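Local coordinates for FKBP-type peptidyl-prolyl cis-trans isomerase fkpA (Escherichia coli, PDB 1Q6H), which catalyses cis-trans isomerisation of peptidyl-prolyl bonds and acts as a folding chaperone in the bacterial periplasm, at the interface of chains A and B. Residues are numbered along the deposited sequence; one frame, centred on the assembly and turned at random. Chains: chain A/B, FKBP-type peptidyl-prolyl cis-trans isomerase fkpA.

Contact 1: the interface of chains A and B. Residues chain A 54, 68, 73, 76-77, 80; chain B 23, 26-27, 30.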
loop_
_atom_site.group_PDB
_atom_site.type_symbol
_atom_site.label_atom_id
_atom_site.label_comp_id
_atom_site.label_asym_id
_atom_site.label_seq_id
_atom_site.Cartn_x
_atom_site.Cartn_y
_atom_site.Cartn_z
ATOM N N LEU A 54 -16.672 -11.501 11.454
ATOM C CA LEU A 54 -15.476 -11.409 10.623
ATOM C C LEU A 54 -15.097 -12.794 10.104
ATOM O O LEU A 54 -14.855 -12.951 8.925
ATOM C CB LEU A 54 -14.321 -10.732 11.352
ATOM C CG LEU A 54 -13.203 -10.296 10.402
ATOM C CD1 LEU A 54 -12.424 -9.108 10.880
ATOM C CD2 LEU A 54 -12.275 -11.462 10.161
ATOM N N LEU A 68 -22.522 -10.580 0.964
ATOM C CA LEU A 68 -22.316 -9.303 0.327
ATOM C C LEU A 68 -21.677 -9.499 -1.041
ATOM O O LEU A 68 -20.669 -10.192 -1.153
ATOM C CB LEU A 68 -21.387 -8.460 1.208
ATOM C CG LEU A 68 -21.947 -8.061 2.570
ATOM C CD1 LEU A 68 -20.908 -7.213 3.337
ATOM C CD2 LEU A 68 -23.248 -7.316 2.433
ATOM N N ILE A 73 -19.408 -5.275 -0.670
ATOM C CA ILE A 73 -18.190 -5.338 0.115
ATOM C C ILE A 73 -17.433 -4.016 -0.017
ATOM O O ILE A 73 -17.060 -3.415 1.000
ATOM C CB ILE A 73 -17.310 -6.476 -0.340
ATOM C CG1 ILE A 73 -17.899 -7.819 0.102
ATOM C CG2 ILE A 73 -15.916 -6.309 0.191
ATOM C CD1 ILE A 73 -17.043 -8.952 -0.247
ATOM N N THR A 76 -19.244 -1.074 1.642
ATOM C CA THR A 76 -19.176 -1.198 3.082
ATOM C C THR A 76 -17.786 -0.805 3.553
ATOM O O THR A 76 -17.621 0.015 4.457
ATOM C CB THR A 76 -19.509 -2.613 3.479
ATOM O OG1 THR A 76 -20.855 -2.920 3.088
ATOM C CG2 THR A 76 -19.504 -2.765 4.984
ATOM N N LEU A 77 -16.769 -1.331 2.905
ATOM C CA LEU A 77 -15.420 -0.987 3.308
ATOM C C LEU A 77 -15.068 0.471 3.087
ATOM O O LEU A 77 -14.273 1.021 3.849
ATOM C CB LEU A 77 -14.380 -1.881 2.656
ATOM C CG LEU A 77 -14.505 -3.362 2.998
ATOM C CD1 LEU A 77 -13.380 -4.098 2.363
ATOM C CD2 LEU A 77 -14.525 -3.605 4.480
ATOM N N PHE A 80 -16.534 2.135 5.997
ATOM C CA PHE A 80 -15.743 1.784 7.165
ATOM C C PHE A 80 -14.446 2.585 7.226
ATOM O O PHE A 80 -14.066 3.048 8.299
ATOM C CB PHE A 80 -15.441 0.275 7.229
ATOM C CG PHE A 80 -14.784 -0.148 8.502
ATOM C CD1 PHE A 80 -15.469 -0.060 9.708
ATOM C CD2 PHE A 80 -13.468 -0.594 8.509
ATOM C CE1 PHE A 80 -14.870 -0.409 10.883
ATOM C CE2 PHE A 80 -12.857 -0.945 9.688
ATOM C CZ PHE A 80 -13.554 -0.856 10.887
ATOM N N SER B 23 -19.461 -4.370 8.847
ATOM C CA SER B 23 -18.114 -4.029 8.461
ATOM C C SER B 23 -17.181 -5.161 8.749
ATOM O O SER B 23 -16.289 -5.443 7.945
ATOM C CB SER B 23 -17.650 -2.751 9.150
ATOM O OG SER B 23 -18.368 -1.662 8.624
ATOM N N ALA B 26 -17.740 -7.668 6.024
ATOM C CA ALA B 26 -17.173 -7.190 4.783
ATOM C C ALA B 26 -15.675 -7.376 4.793
ATOM O O ALA B 26 -15.099 -7.848 3.805
ATOM C CB ALA B 26 -17.520 -5.770 4.572
ATOM N N LEU B 27 -15.045 -7.017 5.913
ATOM C CA LEU B 27 -13.622 -7.148 6.057
ATOM C C LEU B 27 -13.224 -8.605 5.907
ATOM O O LEU B 27 -12.295 -8.908 5.178
ATOM C CB LEU B 27 -13.156 -6.609 7.423
ATOM C CG LEU B 27 -12.538 -5.232 7.401
ATOM C CD1 LEU B 27 -12.091 -4.811 8.840
ATOM C CD2 LEU B 27 -11.362 -5.196 6.455
ATOM N N SER B 30 -13.602 -9.892 2.367
ATOM C CA SER B 30 -12.512 -9.390 1.575
ATOM C C SER B 30 -11.273 -10.254 1.739
ATOM O O SER B 30 -10.512 -10.474 0.777
ATOM C CB SER B 30 -12.214 -7.949 1.924
ATOM O OG SER B 30 -11.135 -7.498 1.144
HETATM O O HOH W 1 -19.445 0.385 6.715
#

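Contact 2: the interface of chains A and B. Residues chain A 53-54, 56-57, 60, 67-68; chain B 16, 21, 24-25.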
loop_
_atom_site.group_PDB
_atom_site.type_symbol
_atom_site.label_atom_id
_atom_site.label_comp_id
_atom_site.label_asym_id
_atom_site.label_seq_id
_atom_site.Cartn_x
_atom_site.Cartn_y
_atom_site.Cartn_z
ATOM N N GLN A 53 -18.606 -12.373 13.118
ATOM C CA GLN A 53 -19.026 -11.982 11.800
ATOM C C GLN A 53 -17.808 -11.910 10.909
ATOM O O GLN A 53 -17.888 -12.185 9.733
ATOM C CB GLN A 53 -19.719 -10.620 11.854
ATOM C CG GLN A 53 -21.086 -10.658 12.466
ATOM C CD GLN A 53 -22.121 -11.349 11.606
ATOM O OE1 GLN A 53 -21.896 -11.583 10.409
ATOM N NE2 GLN A 53 -23.282 -11.648 12.201
ATOM N N LEU A 54 -16.672 -11.501 11.454
ATOM C CA LEU A 54 -15.476 -11.409 10.623
ATOM C C LEU A 54 -15.097 -12.794 10.104
ATOM O O LEU A 54 -14.855 -12.951 8.925
ATOM C CB LEU A 54 -14.321 -10.732 11.352
ATOM C CG LEU A 54 -13.203 -10.296 10.402
ATOM C CD1 LEU A 54 -12.424 -9.108 10.880
ATOM C CD2 LEU A 54 -12.275 -11.462 10.161
ATOM N N ALA A 56 -17.167 -15.366 9.803
ATOM C CA ALA A 56 -18.250 -15.808 8.912
ATOM C C ALA A 56 -18.040 -15.218 7.491
ATOM O O ALA A 56 -18.219 -15.890 6.499
ATOM C CB ALA A 56 -19.579 -15.395 9.464
ATOM N N GLY A 57 -17.631 -13.962 7.404
ATOM C CA GLY A 57 -17.304 -13.387 6.120
ATOM C C GLY A 57 -16.167 -14.126 5.428
ATOM O O GLY A 57 -16.217 -14.398 4.220
ATOM N N ASP A 60 -17.699 -17.604 4.333
ATOM C CA ASP A 60 -18.710 -17.469 3.277
ATOM C C ASP A 60 -18.040 -17.078 1.932
ATOM O O ASP A 60 -18.281 -17.688 0.890
ATOM C CB ASP A 60 -19.781 -16.436 3.668
ATOM C CG ASP A 60 -20.650 -16.870 4.829
ATOM O OD1 ASP A 60 -20.616 -18.055 5.213
ATOM O OD2 ASP A 60 -21.430 -16.082 5.425
ATOM N N LYS A 67 -22.549 -13.073 1.731
ATOM C CA LYS A 67 -23.831 -12.397 1.858
ATOM C C LYS A 67 -23.734 -10.991 1.287
ATOM O O LYS A 67 -24.731 -10.312 1.104
ATOM C CB LYS A 67 -24.282 -12.333 3.325
ATOM C CG LYS A 67 -24.688 -13.679 3.883
ATOM C CD LYS A 67 -24.863 -13.647 5.411
ATOM C CE LYS A 67 -25.485 -14.951 5.921
ATOM N NZ LYS A 67 -24.685 -16.150 5.510
ATOM N N LEU A 68 -22.522 -10.580 0.964
ATOM C CA LEU A 68 -22.316 -9.303 0.327
ATOM C C LEU A 68 -21.677 -9.499 -1.041
ATOM O O LEU A 68 -20.669 -10.192 -1.153
ATOM C CB LEU A 68 -21.387 -8.460 1.208
ATOM C CG LEU A 68 -21.947 -8.061 2.570
ATOM C CD1 LEU A 68 -20.908 -7.213 3.337
ATOM C CD2 LEU A 68 -23.248 -7.316 2.433
ATOM N N PHE B 16 -27.651 -7.990 9.029
ATOM C CA PHE B 16 -26.702 -7.344 9.940
ATOM C C PHE B 16 -27.370 -6.294 10.814
ATOM O O PHE B 16 -28.012 -5.372 10.320
ATOM C CB PHE B 16 -25.560 -6.728 9.163
ATOM C CG PHE B 16 -24.844 -7.711 8.307
ATOM C CD1 PHE B 16 -24.080 -8.702 8.877
ATOM C CD2 PHE B 16 -24.965 -7.669 6.936
ATOM C CE1 PHE B 16 -23.412 -9.618 8.090
ATOM C CE2 PHE B 16 -24.317 -8.580 6.154
ATOM C CZ PHE B 16 -23.532 -9.556 6.735
ATOM N N GLN B 21 -21.089 -5.288 12.968
ATOM C CA GLN B 21 -21.281 -6.589 12.321
ATOM C C GLN B 21 -21.003 -6.501 10.805
ATOM O O GLN B 21 -20.206 -7.247 10.272
ATOM C CB GLN B 21 -22.696 -7.109 12.555
ATOM C CG GLN B 21 -22.948 -7.673 13.945
ATOM C CD GLN B 21 -24.368 -8.122 14.093
ATOM O OE1 GLN B 21 -25.083 -8.223 13.097
ATOM N NE2 GLN B 21 -24.808 -8.354 15.330
ATOM N N ALA B 24 -17.370 -5.827 9.885
ATOM C CA ALA B 24 -16.584 -7.019 10.152
ATOM C C ALA B 24 -16.749 -8.023 9.028
ATOM O O ALA B 24 -15.770 -8.567 8.523
ATOM C CB ALA B 24 -17.001 -7.664 11.426
ATOM N N TYR B 25 -18.001 -8.317 8.701
ATOM C CA TYR B 25 -18.298 -9.326 7.704
ATOM C C TYR B 25 -17.630 -8.935 6.388
ATOM O O TYR B 25 -17.024 -9.767 5.733
ATOM C CB TYR B 25 -19.792 -9.486 7.525
ATOM C CG TYR B 25 -20.182 -10.647 6.651
ATOM C CD1 TYR B 25 -20.218 -10.512 5.262
ATOM C CD2 TYR B 25 -20.551 -11.872 7.200
ATOM C CE1 TYR B 25 -20.587 -11.582 4.445
ATOM C CE2 TYR B 25 -20.935 -12.937 6.393
ATOM C CZ TYR B 25 -20.956 -12.774 5.006
ATOM O OH TYR B 25 -21.320 -13.813 4.175
#

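Contact 1: the interface of chains A and B
The methyl CB of B:Ala26 sits between two side chains of the long helix 70-112 of chain A, 3.6 Å from the methyl CG2 of A:Thr76 and 3.7 Å from CD2 of A:Leu77. This is a helix-on-helix packing contact between two copies of an FKBP-type isomerase, made within the family's amino-terminal helical region; helix 19-43 of chain B supplies the other wall. The two branches of A:Leu77 lie along one side of that helix. CD2 lies against B:Ala26 and against the backbone N and CG of B:Leu27, while CD1 reaches one turn further along to CB of B:Ser30, 4.0 Å away. With CG of A:Leu77 anti to its carbonyl carbon (chi1 -61°), both methyls point toward chain B. One turn on, the ring of A:Phe80 brings its CD1 to 3.5 Å from CB of B:Ser23, and its CE2 meets CD1 of B:Leu27 at 4.0 Å, the two side chains crossing at about a right angle. In A:Thr76 the hydroxyl OG1 is anti to the carbonyl carbon, beside the backbone N (chi1 -63°), which leaves the methyl CG2 anti to that N and turned to chain B. No direct polar bond ties the two chains in this patch. A water bridges them instead, 2.9 Å from the carbonyl O of A:Thr76 and 3.0 Å from the hydroxyl OG of B:Ser23. Farther out, CD1 of A:Leu68 closes on B:Ala26 from the segment preceding helix 70-112, 3.9 Å from its CB. CG2 of A:Ile73 approaches the carbonyl O of the same alanine, and A:Leu54 borders B:Leu27 from helix 51-62.

Contact 2: the interface of chains A and B
B:Tyr25 reaches from helix 19-43 of chain B into a slot of chain A formed by helix 51-62 and the segment holding A:Lys67 and A:Leu68. Its CG is anti to the backbone N (chi1 -172°), which directs the ring toward A:Gly57 and A:Asp60. CB starts beside the carbonyl O and the side-chain OE1 of A:Gln53. Along one side of the ring, CD1 touches the methyl CD1 of A:Leu68 at 3.9 Å, and CE1 nears the backbone N and CB of A:Lys67. Along the other, CD2 meets OE1 of A:Gln53, and CE2 lies by the backbone N of A:Gly57. One face rests on CA of A:Gly57, a CH-pi contact over the ring centre, where glycine's lack of a side chain probably allows close approach; B:Phe16 of the same chain caps the opposite face near its rim. At the tip, the phenol OH of B:Tyr25 donates to the carboxylate OD2 of A:Asp60 at 2.6 Å; OD2 accepts on its anti lone pair, away from the other oxygen, and lies in the plane of the ring. The OH of B:Tyr25 also accepts from the backbone N of A:Lys67 at 2.8 Å (165° at H). Behind this pair, NZ of A:Lys67 curls back to OD2 of A:Asp60 from above the carboxylate plane, a salt bridge of 3.3 Å that probably steadies the acceptor. A phenylalanine in place of B:Tyr25 would probably leave OD2 of A:Asp60 and the backbone N of A:Lys67 without their partner from chain B. Around the base, A:Gln53, bent at chi2 (-70°), sets OE1 at the in-plane edge of B:Phe16, 3.4 Å from CE1, and lays CG against CG of B:Gln21. The aromatic plug with its polar tip fastens helix 19-43 of chain B to chain A and is likely to help hold the two copies together, if the deposited dimer is the biological one.

Contact 1 and contact 2 lie side by side, the centres of their C-alpha atoms about 7 Å apart, and share A:Leu54 and A:Leu68. Both use helix 19-43 of chain B: its neighbouring residues point in different directions, mainly to helix 70-112 of chain A in contact 1, mainly to helix 51-62 and the segment before the long helix in contact 2, where B:Phe16 joins from ahead of the helix. One helix is thus gripped by several elements of the partner, by apolar packing with a water bridge and by a direct polar anchor. Two-fold symmetry repeats both with the chains exchanged, consistent with an intertwined dimer.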